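DocCel5: Type I dockerin repeat domain from A. cellulolyticus family 5 endoglucanase WP_010249057 S51I, L52N mutant (Acetivibrio cellulolyticus, PDB 5NRM) probably anchors a cellulose-degrading endoglucanase to the cellulosome by docking, through a calcium-binding type I dockerin domain, onto a cohesin of the scaffoldin. Local coordinates at residues 3-8 against 17-22. Sequence-based numbering, arbitrary orientation.
Sequences GDVDGN and ALMRNY. With CA (calcium ion), chain C.
V5 and L18 bring the calcium-binding loop 3-8 and the helical segment 17-22 nearest to one another, their CA atoms 7.3 Å apart. The loop folds as a type I beta turn from D4 to G7, closed by the backbone bond from G7 N to D4 O, while the helix runs on past both ends of its segment. Contact between them rests on a few apolar side chains. V5 points toward the helix with its two methyl branches spread over different neighbours: CG2 lies 3.8 Å from L18 CB, and CG1, placed anti to the carbonyl carbon (chi1 -56°), meets M19 CG at 4.1 Å. The valine and leucine side chains run alongside one another pointing opposite ways, while that of M19 lies nearly perpendicular to the valine. L18 then reaches along the loop, its CD1 touching the aliphatic CB of D6 at 3.6 Å.

Such a union of metal loop and following helix illustrates the dockerin version of the EF-hand, in which the entering helix is absent and the loop passes directly into helix 13-23. Here D4, D6 and N8 each give an OD1 oxygen to calcium, with S10 and D15 completing the protein ligands. The D6 carboxylate divides its work: OD1 binds the ion at 2.4 Å, while OD2 accepts a hydrogen bond of 2.8 Å from water 1, itself a calcium ligand. D6 OD1 also receives N8 N at 3.1 Å, an Asx turn whose donor approaches from above the carboxylate plane, 43° out of it. M19 also packs on M55 of helix 49-59, and on the other chain of the complex L126 packs against L18.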
loop_
_atom_site.group_PDB
_atom_site.type_symbol
_atom_site.label_atom_id
_atom_site.label_comp_id
_atom_site.label_asym_id
_atom_site.label_seq_id
_atom_site.Cartn_x
_atom_site.Cartn_y
_atom_site.Cartn_z
ATOM N N GLY B 3 8.467 12.055 -10.024
ATOM C CA GLY B 3 7.517 11.381 -9.145
ATOM C C GLY B 3 7.336 12.041 -7.804
ATOM O O GLY B 3 6.301 11.913 -7.201
ATOM N N ASP B 4 8.315 12.825 -7.392
ATOM C CA ASP B 4 8.271 13.364 -6.006
ATOM C C ASP B 4 7.601 14.757 -6.113
ATOM O O ASP B 4 8.216 15.814 -5.930
ATOM C CB ASP B 4 9.670 13.487 -5.423
ATOM C CG ASP B 4 9.643 13.937 -3.967
ATOM O OD1 ASP B 4 8.558 13.912 -3.422
ATOM O OD2 ASP B 4 10.700 14.388 -3.446
ATOM N N VAL B 5 6.302 14.775 -6.406
ATOM C CA VAL B 5 5.578 16.023 -6.606
ATOM C C VAL B 5 5.427 16.914 -5.375
ATOM O O VAL B 5 5.277 18.093 -5.571
ATOM C CB VAL B 5 4.171 15.780 -7.297
ATOM C CG1 VAL B 5 4.334 15.046 -8.608
ATOM C CG2 VAL B 5 3.207 15.084 -6.404
ATOM N N ASP B 6 5.556 16.394 -4.150
ATOM C CA ASP B 6 5.530 17.285 -2.981
ATOM C C ASP B 6 6.929 17.612 -2.514
ATOM O O ASP B 6 7.052 18.383 -1.593
ATOM C CB ASP B 6 4.710 16.776 -1.798
ATOM C CG ASP B 6 5.259 15.485 -1.169
ATOM O OD1 ASP B 6 6.351 15.062 -1.457
ATOM O OD2 ASP B 6 4.475 14.977 -0.330
ATOM N N GLY B 7 7.972 17.087 -3.145
ATOM C CA GLY B 7 9.324 17.507 -2.832
ATOM C C GLY B 7 9.902 16.977 -1.547
ATOM O O GLY B 7 10.980 17.472 -1.152
ATOM N N ASN B 8 9.229 16.014 -0.916
ATOM C CA ASN B 8 9.661 15.602 0.423
ATOM C C ASN B 8 10.850 14.620 0.408
ATOM O O ASN B 8 11.468 14.408 1.448
ATOM C CB ASN B 8 8.532 15.104 1.306
ATOM C CG ASN B 8 8.056 13.739 0.953
ATOM O OD1 ASN B 8 8.372 13.199 -0.129
ATOM N ND2 ASN B 8 7.318 13.133 1.848
ATOM N N ALA B 17 -1.697 10.864 -4.565
ATOM C CA ALA B 17 -2.858 11.665 -4.248
ATOM C C ALA B 17 -2.843 13.101 -4.793
ATOM O O ALA B 17 -3.853 13.630 -5.325
ATOM C CB ALA B 17 -3.094 11.669 -2.760
ATOM N N LEU B 18 -1.704 13.739 -4.679
ATOM C CA LEU B 18 -1.565 15.060 -5.201
ATOM C C LEU B 18 -1.709 15.043 -6.718
ATOM O O LEU B 18 -2.337 15.924 -7.288
ATOM C CB LEU B 18 -0.225 15.679 -4.828
ATOM C CG LEU B 18 -0.111 16.019 -3.321
ATOM C CD1 LEU B 18 1.298 16.289 -2.933
ATOM C CD2 LEU B 18 -0.933 17.227 -2.899
ATOM N N MET B 19 -1.124 14.064 -7.359
ATOM C CA MET B 19 -1.326 13.921 -8.799
ATOM C C MET B 19 -2.835 13.732 -9.131
ATOM O O MET B 19 -3.345 14.240 -10.114
ATOM C CB MET B 19 -0.581 12.749 -9.302
ATOM C CG MET B 19 0.895 12.943 -9.235
ATOM S SD MET B 19 1.741 11.540 -9.977
ATOM C CE MET B 19 1.258 11.844 -11.713
ATOM N N ARG B 20 -3.549 12.972 -8.265
ATOM C CA ARG B 20 -5.005 12.771 -8.504
ATOM C C ARG B 20 -5.729 14.096 -8.369
ATOM O O ARG B 20 -6.546 14.459 -9.229
ATOM C CB ARG B 20 -5.583 11.760 -7.494
ATOM C CG ARG B 20 -7.036 11.386 -7.735
ATOM C CD ARG B 20 -7.222 10.541 -9.003
ATOM N NE ARG B 20 -8.635 10.207 -9.188
ATOM C CZ ARG B 20 -9.161 9.742 -10.314
ATOM N NH1 ARG B 20 -8.373 9.401 -11.312
ATOM N NH2 ARG B 20 -10.466 9.538 -10.407
ATOM N N ASN B 21 -5.380 14.869 -7.347
ATOM C CA ASN B 21 -6.026 16.160 -7.202
ATOM C C ASN B 21 -5.738 17.077 -8.351
ATOM O O ASN B 21 -6.626 17.850 -8.747
ATOM C CB ASN B 21 -5.637 16.846 -5.929
ATOM C CG ASN B 21 -6.485 16.436 -4.780
ATOM O OD1 ASN B 21 -6.052 16.517 -3.620
ATOM N ND2 ASN B 21 -7.696 16.016 -5.063
ATOM N N TYR B 22 -4.526 16.994 -8.920
ATOM C CA TYR B 22 -4.164 17.825 -10.081
ATOM C C TYR B 22 -5.039 17.432 -11.286
ATOM O O TYR B 22 -5.654 18.292 -11.975
ATOM C CB TYR B 22 -2.682 17.636 -10.410
ATOM C CG TYR B 22 -2.142 18.509 -11.532
ATOM C CD1 TYR B 22 -2.309 18.140 -12.861
ATOM C CD2 TYR B 22 -1.378 19.648 -11.245
ATOM C CE1 TYR B 22 -1.795 18.920 -13.891
ATOM C CE2 TYR B 22 -0.852 20.430 -12.268
ATOM C CZ TYR B 22 -1.073 20.046 -13.572
ATOM O OH TYR B 22 -0.558 20.767 -14.615
HETATM CA CA CA C . 6.998 12.849 -2.072
HETATM O O HOH W 1 5.293 12.351 -0.446
#